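Local coordinates for protein toll (Drosophila melanogaster, PDB 4LXR) that serves as the cell-surface receptor for the cleaved, active form of the cytokine spaetzle, switching on Toll signalling in dorsal-ventral patterning of the embryo and in antifungal immunity, at residues R298-Q304 against S321-L327; S314-I320 against Q338-L344; L389-S395 against G412-H417. One frame throughout, in Å; residues are numbered along the deposited sequence.

All three contacts join successive turns of the leucine-rich-repeat solenoid in the extracellular part of the receptor, and all reach its run of parallel strands. Interactions 1 and 2 interlock along the chain: 314-320 follows 298-304 and leads straight into 321-327, and strand 319-321 is divided between them. Their centres lie about 17 Å apart, interaction 2 covering the turns that enter the strands and interaction 1 the loops that leave them; both touch the same N-linked sugar. Interaction 3 comes later in the sequence, its centre about 18 Å from interaction 2 and 22 Å from interaction 1. Repeat-to-repeat bonding thus recurs along the solenoid, a scaffold that carries both glycans and ligand contacts.

Interaction 1: R298-Q304 against S321-L327; sequences RLRAELQ and SLGDNLL. With NAG (2-acetamido-2-deoxy-beta-D-glucopyranose), chain D.
Arg298 and Ser321 pair as neighbours in parallel strands, Leu299 N bonding to Ser321 O, after which 299-304 and 322-327 run on side by side as loops, with Leu326 N bonded to Leu303 O. Asn325 makes half of the hydrogen bonds between the segments, its amide reaching across to the preceding repeat as the asparagine of a leucine-rich repeat does. Its OD1 accepts two nearly straight bonds, from Ala301 N at 2.8 Å and from Leu303 N at 3.1 Å. On the other branch, ND2 gives one hydrogen to Leu299 O at 3.0 Å, an acceptor lying in the amide plane, and the other to Leu322 O of its own segment. Four bonds therefore fix the rotation of this buried amide and satisfy backbone groups at the end of the strand and in the loop beyond it. Leu303 lies alongside it, and Leu322 CD2 packs against Leu299 CB at 3.9 Å.

The Arg300 guanidinium stacks on the Asp324 carboxylate group with the planes 4° apart, Asp324 CB lying 3.5 Å above the guanidinium centre. The salt bridge is long, Arg300 NH1 to Asp324 OD2 being 3.7 Å, and works by charge alone because no N-H points at the oxygen. A water accepts from Arg300 NE. The Arg298 chain bends at chi2 (-64°), carrying NH1 to Ser321 OG at 2.8 Å while NH2 bonds O7 of the N-acetylglucosamine.

Arg298 also packs on Ala58 of one spaetzle chain and Arg300 on Pro61 of the other. Behind 298-304 lies strand 270-273, whose Leu273 touches Leu299 and Ala301; beyond 321-327, Asn349 repeats the asparagine's role by bonding Leu322 O and Leu327 N.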
loop_
_atom_site.group_PDB
_atom_site.type_symbol
_atom_site.label_atom_id
_atom_site.label_comp_id
_atom_site.label_asym_id
_atom_site.label_seq_id
_atom_site.Cartn_x
_atom_site.Cartn_y
_atom_site.Cartn_z
ATOM N N ARG A 298 -22.975 12.912 -4.253
ATOM C CA ARG A 298 -22.016 12.766 -3.164
ATOM C C ARG A 298 -22.687 13.277 -1.916
ATOM O O ARG A 298 -22.980 14.467 -1.803
ATOM C CB ARG A 298 -20.748 13.596 -3.396
ATOM C CG ARG A 298 -20.164 13.531 -4.793
ATOM C CD ARG A 298 -19.691 12.133 -5.167
ATOM N NE ARG A 298 -18.947 12.181 -6.426
ATOM C CZ ARG A 298 -18.528 11.109 -7.091
ATOM N NH1 ARG A 298 -18.770 9.884 -6.624
ATOM N NH2 ARG A 298 -17.866 11.265 -8.221
ATOM N N LEU A 299 -22.911 12.380 -0.967
ATOM C CA LEU A 299 -23.732 12.681 0.191
ATOM C C LEU A 299 -23.043 12.128 1.427
ATOM O O LEU A 299 -22.889 10.908 1.589
ATOM C CB LEU A 299 -25.122 12.057 0.014
ATOM C CG LEU A 299 -25.882 12.423 -1.277
ATOM C CD1 LEU A 299 -27.087 11.499 -1.485
ATOM C CD2 LEU A 299 -26.324 13.915 -1.275
ATOM N N ARG A 300 -22.609 13.037 2.288
ATOM C CA ARG A 300 -21.940 12.667 3.525
ATOM C C ARG A 300 -22.295 13.725 4.554
ATOM O O ARG A 300 -21.839 14.874 4.469
ATOM C CB ARG A 300 -20.422 12.607 3.317
ATOM C CG ARG A 300 -19.683 12.311 4.618
ATOM C CD ARG A 300 -18.299 12.900 4.660
ATOM N NE ARG A 300 -17.583 12.455 5.853
ATOM C CZ ARG A 300 -16.368 11.922 5.824
ATOM N NH1 ARG A 300 -15.744 11.787 4.665
ATOM N NH2 ARG A 300 -15.778 11.526 6.943
ATOM N N ALA A 301 -23.122 13.350 5.518
ATOM C CA ALA A 301 -23.673 14.317 6.455
ATOM C C ALA A 301 -24.210 13.655 7.733
ATOM O O ALA A 301 -25.123 14.184 8.377
ATOM C CB ALA A 301 -24.765 15.112 5.769
ATOM N N GLU A 302 -23.632 12.508 8.099
ATOM C CA GLU A 302 -24.083 11.694 9.246
ATOM C C GLU A 302 -25.519 11.205 9.051
ATOM O O GLU A 302 -26.294 11.145 10.000
ATOM C CB GLU A 302 -23.994 12.452 10.571
ATOM C CG GLU A 302 -22.880 13.455 10.674
ATOM C CD GLU A 302 -21.569 12.809 10.939
ATOM O OE1 GLU A 302 -20.767 12.685 9.985
ATOM O OE2 GLU A 302 -21.345 12.436 12.108
ATOM N N LEU A 303 -25.873 10.871 7.817
ATOM C CA LEU A 303 -27.242 10.494 7.511
ATOM C C LEU A 303 -27.574 9.207 8.258
ATOM O O LEU A 303 -26.776 8.252 8.261
ATOM C CB LEU A 303 -27.411 10.320 5.991
ATOM C CG LEU A 303 -27.306 11.602 5.157
ATOM C CD1 LEU A 303 -26.966 11.299 3.686
ATOM C CD2 LEU A 303 -28.590 12.451 5.278
ATOM N N GLN A 304 -28.739 9.196 8.902
ATOM C CA GLN A 304 -29.155 8.058 9.722
ATOM C C GLN A 304 -30.035 7.088 8.936
ATOM O O GLN A 304 -30.020 5.883 9.188
ATOM C CB GLN A 304 -29.878 8.537 10.988
ATOM C CG GLN A 304 -28.937 8.884 12.126
ATOM C CD GLN A 304 -29.645 9.541 13.285
ATOM O OE1 GLN A 304 -29.414 10.710 13.576
ATOM N NE2 GLN A 304 -30.519 8.790 13.961
ATOM N N SER A 321 -22.148 8.235 -4.024
ATOM C CA SER A 321 -21.284 8.114 -2.867
ATOM C C SER A 321 -22.110 8.393 -1.624
ATOM O O SER A 321 -22.595 9.507 -1.433
ATOM C CB SER A 321 -20.123 9.095 -2.973
ATOM O OG SER A 321 -19.333 8.808 -4.121
ATOM N N LEU A 322 -22.284 7.368 -0.795
ATOM C CA LEU A 322 -23.052 7.470 0.436
ATOM C C LEU A 322 -22.183 7.024 1.600
ATOM O O LEU A 322 -22.664 6.734 2.696
ATOM C CB LEU A 322 -24.337 6.644 0.354
ATOM C CG LEU A 322 -25.510 7.485 -0.165
ATOM C CD1 LEU A 322 -26.631 6.603 -0.652
ATOM C CD2 LEU A 322 -25.977 8.418 0.943
ATOM N N GLY A 323 -20.891 6.989 1.334
ATOM C CA GLY A 323 -19.903 6.638 2.327
ATOM C C GLY A 323 -19.866 7.616 3.483
ATOM O O GLY A 323 -20.200 8.793 3.328
ATOM N N ASP A 324 -19.477 7.095 4.645
ATOM C CA ASP A 324 -19.252 7.868 5.860
ATOM C C ASP A 324 -20.504 8.523 6.410
ATOM O O ASP A 324 -20.477 9.681 6.836
ATOM C CB ASP A 324 -18.131 8.898 5.672
ATOM C CG ASP A 324 -16.814 8.255 5.306
ATOM O OD1 ASP A 324 -16.079 7.802 6.219
ATOM O OD2 ASP A 324 -16.514 8.200 4.102
ATOM N N ASN A 325 -21.604 7.783 6.402
ATOM C CA ASN A 325 -22.796 8.236 7.106
ATOM C C ASN A 325 -23.022 7.310 8.277
ATOM O O ASN A 325 -22.084 6.631 8.686
ATOM C CB ASN A 325 -23.988 8.322 6.157
ATOM C CG ASN A 325 -23.820 9.442 5.153
ATOM O OD1 ASN A 325 -23.882 10.611 5.519
ATOM N ND2 ASN A 325 -23.570 9.094 3.898
ATOM N N LEU A 326 -24.237 7.283 8.818
ATOM C CA LEU A 326 -24.553 6.423 9.961
ATOM C C LEU A 326 -25.655 5.415 9.625
ATOM O O LEU A 326 -26.418 5.011 10.501
ATOM C CB LEU A 326 -24.980 7.280 11.167
ATOM C CG LEU A 326 -23.916 8.269 11.673
ATOM C CD1 LEU A 326 -24.485 9.218 12.737
ATOM C CD2 LEU A 326 -22.698 7.509 12.215
ATOM N N LEU A 327 -25.726 5.004 8.361
ATOM C CA LEU A 327 -26.833 4.183 7.875
ATOM C C LEU A 327 -26.806 2.780 8.487
ATOM O O LEU A 327 -25.764 2.124 8.470
ATOM C CB LEU A 327 -26.789 4.121 6.338
ATOM C CG LEU A 327 -26.925 5.472 5.611
ATOM C CD1 LEU A 327 -26.481 5.405 4.154
ATOM C CD2 LEU A 327 -28.345 6.003 5.688
HETATM C C1 NAG D . -18.538 6.462 -11.797
HETATM C C2 NAG D . -17.210 7.207 -12.014
HETATM C C3 NAG D . -16.399 6.539 -13.120
HETATM C C4 NAG D . -16.254 5.041 -12.872
HETATM C C5 NAG D . -17.623 4.408 -12.626
HETATM C C6 NAG D . -17.554 2.934 -12.270
HETATM C C7 NAG D . -17.180 9.595 -11.454
HETATM C C8 NAG D . -17.433 10.990 -11.951
HETATM N N2 NAG D . -17.421 8.612 -12.323
HETATM O O3 NAG D . -15.117 7.152 -13.191
HETATM O O4 NAG D . -15.678 4.442 -14.028
HETATM O O5 NAG D . -18.269 5.071 -11.534
HETATM O O6 NAG D . -16.680 2.683 -11.175
HETATM O O7 NAG D . -16.782 9.370 -10.313
HETATM O O HOH W 1 -20.389 9.952 0.804
HETATM O O HOH W 2 -19.195 11.667 8.123
#

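Interaction 2: S314-I320 against Q338-L344; sequences STQITNI and QVNLLSL. With NAG (2-acetamido-2-deoxy-beta-D-glucopyranose), chain D; NAG (2-acetamido-2-deoxy-beta-D-glucopyranose), chain L.
Asn340 reaches back from one leucine-rich repeat to the turn at the start of the preceding one, bonding to Thr315 O. Two type I turns, 314-317 and 338-341, lie one behind the other here and feed adjacent parallel strands of the solenoid. Asn340 CB rests 3.6 Å from Thr315 O; from there, CG anti to the carbonyl carbon (chi1 -68°) directs the amide across to the 314-317 turn, where it divides between protein and sugar. ND2 donates to Thr315 O at 2.9 Å, from above the carbonyl plane, and passes beside the Gln316 amide, whose plane is turned 57° away. OD1 accepts a 2.8 Å hydrogen bond from O6 of the chain L N-acetylglucosamine. The buried Gln338 acts similarly, NE2 giving a hydrogen to Ser314 O and another to Phe311 O.

Further along, Thr318 O accepts from both Leu342 N and Ser343 N, and Ile320 N bonds to Ser343 O. On the face of Ile320 and Leu344, Leu341 CD1 comes to 3.7 Å from Ile320 CG1, the two side chains crossing at about a right angle, while Leu344 lies alongside Ile320. On the opposite sheet face Asn319 bears the chain D sugar through a covalent ND2-C1 bond, and O5 of that sugar sits 3.2 Å from Ser343 CB.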
loop_
_atom_site.group_PDB
_atom_site.type_symbol
_atom_site.label_atom_id
_atom_site.label_comp_id
_atom_site.label_asym_id
_atom_site.label_seq_id
_atom_site.Cartn_x
_atom_site.Cartn_y
_atom_site.Cartn_z
ATOM N N SER A 314 -35.346 8.634 -11.352
ATOM C CA SER A 314 -34.086 9.247 -11.779
ATOM C C SER A 314 -33.178 8.168 -12.372
ATOM O O SER A 314 -32.259 7.665 -11.721
ATOM C CB SER A 314 -33.424 9.986 -10.617
ATOM O OG SER A 314 -34.210 11.111 -10.227
ATOM N N THR A 315 -33.455 7.813 -13.621
ATOM C CA THR A 315 -32.931 6.585 -14.208
ATOM C C THR A 315 -31.496 6.707 -14.716
ATOM O O THR A 315 -30.839 5.694 -14.957
ATOM C CB THR A 315 -33.845 6.064 -15.341
ATOM O OG1 THR A 315 -33.735 6.917 -16.485
ATOM C CG2 THR A 315 -35.306 6.023 -14.882
ATOM N N GLN A 316 -31.007 7.937 -14.859
ATOM C CA GLN A 316 -29.675 8.152 -15.423
ATOM C C GLN A 316 -28.543 8.194 -14.404
ATOM O O GLN A 316 -27.393 8.400 -14.771
ATOM C CB GLN A 316 -29.634 9.424 -16.283
ATOM C CG GLN A 316 -30.568 9.391 -17.489
ATOM C CD GLN A 316 -30.524 8.075 -18.235
ATOM O OE1 GLN A 316 -31.512 7.336 -18.275
ATOM N NE2 GLN A 316 -29.376 7.770 -18.831
ATOM N N ILE A 317 -28.850 8.013 -13.127
ATOM C CA ILE A 317 -27.802 8.061 -12.111
ATOM C C ILE A 317 -26.743 6.964 -12.322
ATOM O O ILE A 317 -27.074 5.787 -12.489
ATOM C CB ILE A 317 -28.394 7.952 -10.697
ATOM C CG1 ILE A 317 -29.349 9.135 -10.448
ATOM C CG2 ILE A 317 -27.295 7.935 -9.675
ATOM C CD1 ILE A 317 -29.987 9.140 -9.083
ATOM N N THR A 318 -25.473 7.359 -12.329
ATOM C CA THR A 318 -24.383 6.421 -12.572
ATOM C C THR A 318 -23.447 6.296 -11.366
ATOM O O THR A 318 -22.771 5.286 -11.206
ATOM C CB THR A 318 -23.557 6.844 -13.807
ATOM O OG1 THR A 318 -23.041 8.173 -13.608
ATOM C CG2 THR A 318 -24.426 6.797 -15.088
ATOM N N ASN A 319 -23.394 7.325 -10.523
ATOM C CA ASN A 319 -22.441 7.317 -9.420
ATOM C C ASN A 319 -23.060 7.846 -8.157
ATOM O O ASN A 319 -23.552 8.971 -8.137
ATOM C CB ASN A 319 -21.215 8.161 -9.774
ATOM C CG ASN A 319 -20.462 7.622 -10.974
ATOM O OD1 ASN A 319 -20.860 7.834 -12.121
ATOM N ND2 ASN A 319 -19.364 6.926 -10.704
ATOM N N ILE A 320 -23.045 7.032 -7.106
ATOM C CA ILE A 320 -23.570 7.444 -5.810
ATOM C C ILE A 320 -22.517 7.185 -4.744
ATOM O O ILE A 320 -22.039 6.064 -4.591
ATOM C CB ILE A 320 -24.834 6.655 -5.430
ATOM C CG1 ILE A 320 -25.914 6.802 -6.495
ATOM C CG2 ILE A 320 -25.353 7.078 -4.054
ATOM C CD1 ILE A 320 -27.225 6.109 -6.116
ATOM N N GLN A 338 -32.694 2.671 -10.609
ATOM C CA GLN A 338 -31.325 2.956 -11.023
ATOM C C GLN A 338 -30.705 1.894 -11.953
ATOM O O GLN A 338 -29.680 1.291 -11.649
ATOM C CB GLN A 338 -30.441 3.251 -9.799
ATOM C CG GLN A 338 -30.589 4.694 -9.276
ATOM C CD GLN A 338 -31.994 4.990 -8.789
ATOM O OE1 GLN A 338 -32.492 4.317 -7.889
ATOM N NE2 GLN A 338 -32.654 5.982 -9.400
ATOM N N VAL A 339 -31.320 1.715 -13.113
ATOM C CA VAL A 339 -30.861 0.740 -14.099
ATOM C C VAL A 339 -29.456 1.036 -14.673
ATOM O O VAL A 339 -28.800 0.147 -15.211
ATOM C CB VAL A 339 -31.909 0.583 -15.239
ATOM C CG1 VAL A 339 -31.900 1.807 -16.179
ATOM C CG2 VAL A 339 -31.681 -0.697 -16.005
ATOM N N ASN A 340 -28.989 2.275 -14.541
ATOM C CA ASN A 340 -27.699 2.667 -15.113
ATOM C C ASN A 340 -26.610 2.908 -14.080
ATOM O O ASN A 340 -25.547 3.430 -14.414
ATOM C CB ASN A 340 -27.849 3.932 -15.968
ATOM C CG ASN A 340 -28.659 3.692 -17.224
ATOM O OD1 ASN A 340 -28.320 2.837 -18.039
ATOM N ND2 ASN A 340 -29.750 4.443 -17.381
ATOM N N LEU A 341 -26.881 2.563 -12.827
ATOM C CA LEU A 341 -25.919 2.798 -11.757
ATOM C C LEU A 341 -24.658 1.973 -12.017
ATOM O O LEU A 341 -24.751 0.783 -12.317
ATOM C CB LEU A 341 -26.546 2.444 -10.412
ATOM C CG LEU A 341 -25.718 2.712 -9.156
ATOM C CD1 LEU A 341 -25.388 4.197 -9.025
ATOM C CD2 LEU A 341 -26.466 2.204 -7.933
ATOM N N LEU A 342 -23.492 2.614 -11.953
ATOM C CA LEU A 342 -22.222 1.930 -12.218
ATOM C C LEU A 342 -21.428 1.713 -10.922
ATOM O O LEU A 342 -20.780 0.687 -10.732
ATOM C CB LEU A 342 -21.367 2.725 -13.212
ATOM C CG LEU A 342 -21.956 2.986 -14.601
ATOM C CD1 LEU A 342 -20.989 3.827 -15.440
ATOM C CD2 LEU A 342 -22.334 1.666 -15.317
ATOM N N SER A 343 -21.483 2.698 -10.041
ATOM C CA SER A 343 -20.700 2.681 -8.816
ATOM C C SER A 343 -21.572 3.094 -7.641
ATOM O O SER A 343 -22.251 4.125 -7.688
ATOM C CB SER A 343 -19.535 3.662 -8.938
ATOM O OG SER A 343 -18.823 3.749 -7.724
ATOM N N LEU A 344 -21.574 2.270 -6.604
ATOM C CA LEU A 344 -22.250 2.588 -5.354
ATOM C C LEU A 344 -21.245 2.449 -4.231
ATOM O O LEU A 344 -20.579 1.411 -4.104
ATOM C CB LEU A 344 -23.416 1.625 -5.096
ATOM C CG LEU A 344 -24.147 1.872 -3.780
ATOM C CD1 LEU A 344 -24.765 3.281 -3.753
ATOM C CD2 LEU A 344 -25.225 0.831 -3.614
HETATM C C1 NAG D . -18.538 6.462 -11.797
HETATM C C2 NAG D . -17.210 7.207 -12.014
HETATM C C3 NAG D . -16.399 6.539 -13.120
HETATM C C4 NAG D . -16.254 5.041 -12.872
HETATM C C5 NAG D . -17.623 4.408 -12.626
HETATM C C6 NAG D . -17.554 2.934 -12.270
HETATM C C7 NAG D . -17.180 9.595 -11.454
HETATM C C8 NAG D . -17.433 10.990 -11.951
HETATM N N2 NAG D . -17.421 8.612 -12.323
HETATM O O3 NAG D . -15.117 7.152 -13.191
HETATM O O4 NAG D . -15.678 4.442 -14.028
HETATM O O5 NAG D . -18.269 5.071 -11.534
HETATM O O6 NAG D . -16.680 2.683 -11.175
HETATM O O7 NAG D . -16.782 9.370 -10.313
HETATM C C1 NAG L . -27.618 -1.338 -18.591
HETATM C C2 NAG L . -28.784 -2.323 -18.291
HETATM C C3 NAG L . -29.676 -2.512 -19.519
HETATM C C4 NAG L . -30.144 -1.165 -20.045
HETATM C C5 NAG L . -28.917 -0.336 -20.403
HETATM C C6 NAG L . -29.261 1.038 -20.930
HETATM C C7 NAG L . -27.460 -4.403 -18.498
HETATM C C8 NAG L . -27.091 -5.695 -17.833
HETATM N N2 NAG L . -28.298 -3.610 -17.813
HETATM O O3 NAG L . -30.795 -3.319 -19.168
HETATM O O4 NAG L . -31.009 -1.323 -21.167
HETATM O O5 NAG L . -28.136 -0.134 -19.216
HETATM O O6 NAG L . -30.053 1.762 -19.997
HETATM O O7 NAG L . -27.011 -4.091 -19.599
HETATM O O HOH W 3 -29.495 4.519 -13.008
HETATM O O HOH W 4 -19.457 5.684 -6.182
#

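Interaction 3: L389-S395 against G412-H417; sequences LVTLVMS and GLRHLH
Leu392 and Leu416 lie side by side across the strands, both with CG anti to the backbone N (chi1 178° in each), which brings Leu392 CD2 within 3.7 Å of Leu416 CD1. Leu413 turns its end the same way, setting CD1 3.9 Å from Leu389 CG and against Val390 O. These leucines belong to the buried core inside the leucine-rich-repeat solenoid, beneath parallel strands 391-393 and 415-417, whose directions differ by 4°. Val390 O receives Arg414 N on a lone pair, in the carbonyl plane, and His415 N nearly along the C=O axis. On the other face the His415 ring meets Thr391 CG2 at its edge, 3.7 Å from CD2, and its ND1 bonds to Thr450 OG1; His417 CD2 approaches Val393 CG2. Arg414 CB and CG lie along Val390 CG1. A bend at chi2 (-65°) brings the Arg414 guanidinium back over its own segment, where NH1 bonds to Leu413 O at 2.8 Å and to Asn411 O, while Gly412 O lies over one guanidinium face. With an alanine here, Leu413 O and Asn411 O would probably lose this shared donor, and Val390 CG1 would lose its contact with CG.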
loop_
_atom_site.group_PDB
_atom_site.type_symbol
_atom_site.label_atom_id
_atom_site.label_comp_id
_atom_site.label_asym_id
_atom_site.label_seq_id
_atom_site.Cartn_x
_atom_site.Cartn_y
_atom_site.Cartn_z
ATOM N N LEU A 389 -20.999 -6.787 -12.194
ATOM C CA LEU A 389 -20.140 -6.323 -11.100
ATOM C C LEU A 389 -18.689 -6.771 -11.322
ATOM O O LEU A 389 -18.443 -7.924 -11.639
ATOM C CB LEU A 389 -20.658 -6.851 -9.763
ATOM C CG LEU A 389 -20.032 -6.206 -8.525
ATOM C CD1 LEU A 389 -20.351 -4.711 -8.496
ATOM C CD2 LEU A 389 -20.517 -6.912 -7.253
ATOM N N VAL A 390 -17.740 -5.853 -11.187
ATOM C CA VAL A 390 -16.342 -6.164 -11.463
ATOM C C VAL A 390 -15.534 -6.244 -10.158
ATOM O O VAL A 390 -14.770 -7.196 -9.943
ATOM C CB VAL A 390 -15.722 -5.148 -12.448
ATOM C CG1 VAL A 390 -14.250 -5.447 -12.678
ATOM C CG2 VAL A 390 -16.490 -5.169 -13.772
ATOM N N THR A 391 -15.701 -5.260 -9.277
ATOM C CA THR A 391 -15.079 -5.370 -7.964
ATOM C C THR A 391 -16.068 -5.178 -6.817
ATOM O O THR A 391 -16.911 -4.280 -6.847
ATOM C CB THR A 391 -13.796 -4.499 -7.789
ATOM O OG1 THR A 391 -14.050 -3.407 -6.922
ATOM C CG2 THR A 391 -13.273 -4.011 -9.096
ATOM N N LEU A 392 -15.962 -6.078 -5.838
ATOM C CA LEU A 392 -16.787 -6.095 -4.641
ATOM C C LEU A 392 -15.870 -5.950 -3.427
ATOM O O LEU A 392 -14.958 -6.771 -3.214
ATOM C CB LEU A 392 -17.582 -7.410 -4.550
ATOM C CG LEU A 392 -18.465 -7.610 -3.318
ATOM C CD1 LEU A 392 -19.504 -6.460 -3.198
ATOM C CD2 LEU A 392 -19.173 -8.990 -3.326
ATOM N N VAL A 393 -16.093 -4.901 -2.640
ATOM C CA VAL A 393 -15.263 -4.649 -1.459
ATOM C C VAL A 393 -16.131 -4.736 -0.211
ATOM O O VAL A 393 -17.078 -3.960 -0.055
ATOM C CB VAL A 393 -14.545 -3.276 -1.521
ATOM C CG1 VAL A 393 -13.589 -3.099 -0.338
ATOM C CG2 VAL A 393 -13.787 -3.131 -2.820
ATOM N N MET A 394 -15.829 -5.710 0.652
ATOM C CA MET A 394 -16.596 -5.923 1.870
ATOM C C MET A 394 -15.667 -6.095 3.054
ATOM O O MET A 394 -15.990 -6.801 4.029
ATOM C CB MET A 394 -17.528 -7.128 1.740
ATOM C CG MET A 394 -18.508 -7.003 0.577
ATOM S SD MET A 394 -19.771 -8.270 0.618
ATOM C CE MET A 394 -20.630 -7.914 2.138
ATOM N N SER A 395 -14.516 -5.437 2.957
ATOM C CA SER A 395 -13.506 -5.454 4.013
ATOM C C SER A 395 -14.032 -4.901 5.319
ATOM O O SER A 395 -14.846 -3.975 5.322
ATOM C CB SER A 395 -12.309 -4.610 3.583
ATOM O OG SER A 395 -11.975 -4.916 2.250
ATOM N N GLY A 412 -19.179 -11.678 -14.042
ATOM C CA GLY A 412 -18.335 -10.556 -14.399
ATOM C C GLY A 412 -17.307 -10.207 -13.336
ATOM O O GLY A 412 -16.386 -9.438 -13.610
ATOM N N LEU A 413 -17.459 -10.758 -12.127
ATOM C CA LEU A 413 -16.605 -10.379 -10.989
ATOM C C LEU A 413 -15.137 -10.750 -11.182
ATOM O O LEU A 413 -14.816 -11.875 -11.556
ATOM C CB LEU A 413 -17.128 -10.978 -9.681
ATOM C CG LEU A 413 -16.627 -10.289 -8.398
ATOM C CD1 LEU A 413 -17.159 -8.869 -8.268
ATOM C CD2 LEU A 413 -17.005 -11.085 -7.181
ATOM N N ARG A 414 -14.252 -9.793 -10.923
ATOM C CA ARG A 414 -12.821 -9.979 -11.125
ATOM C C ARG A 414 -11.997 -9.757 -9.839
ATOM O O ARG A 414 -10.927 -10.337 -9.666
ATOM C CB ARG A 414 -12.329 -9.039 -12.242
ATOM C CG ARG A 414 -12.962 -9.319 -13.627
ATOM C CD ARG A 414 -12.573 -10.699 -14.176
ATOM N NE ARG A 414 -13.301 -11.044 -15.396
ATOM C CZ ARG A 414 -14.374 -11.830 -15.443
ATOM N NH1 ARG A 414 -14.875 -12.371 -14.337
ATOM N NH2 ARG A 414 -14.958 -12.073 -16.604
ATOM N N HIS A 415 -12.496 -8.912 -8.945
ATOM C CA HIS A 415 -11.765 -8.537 -7.741
ATOM C C HIS A 415 -12.681 -8.583 -6.519
ATOM O O HIS A 415 -13.600 -7.765 -6.376
ATOM C CB HIS A 415 -11.168 -7.135 -7.897
ATOM C CG HIS A 415 -10.348 -6.969 -9.141
ATOM N ND1 HIS A 415 -9.113 -7.563 -9.304
ATOM C CD2 HIS A 415 -10.594 -6.288 -10.286
ATOM C CE1 HIS A 415 -8.629 -7.244 -10.491
ATOM N NE2 HIS A 415 -9.508 -6.470 -11.107
ATOM N N LEU A 416 -12.416 -9.542 -5.642
ATOM C CA LEU A 416 -13.257 -9.809 -4.491
ATOM C C LEU A 416 -12.458 -9.620 -3.196
ATOM O O LEU A 416 -11.541 -10.380 -2.906
ATOM C CB LEU A 416 -13.835 -11.223 -4.585
ATOM C CG LEU A 416 -14.714 -11.671 -3.414
ATOM C CD1 LEU A 416 -15.828 -10.642 -3.120
ATOM C CD2 LEU A 416 -15.301 -13.041 -3.697
ATOM N N HIS A 417 -12.801 -8.586 -2.436
ATOM C CA HIS A 417 -12.127 -8.292 -1.169
ATOM C C HIS A 417 -13.021 -8.577 0.027
ATOM O O HIS A 417 -14.005 -7.865 0.272
ATOM C CB HIS A 417 -11.681 -6.835 -1.127
ATOM C CG HIS A 417 -10.786 -6.454 -2.263
ATOM N ND1 HIS A 417 -9.411 -6.496 -2.173
ATOM C CD2 HIS A 417 -11.070 -6.042 -3.522
ATOM C CE1 HIS A 417 -8.886 -6.113 -3.323
ATOM N NE2 HIS A 417 -9.871 -5.836 -4.159
HETATM O O HOH W 5 -20.358 -10.035 -11.734
#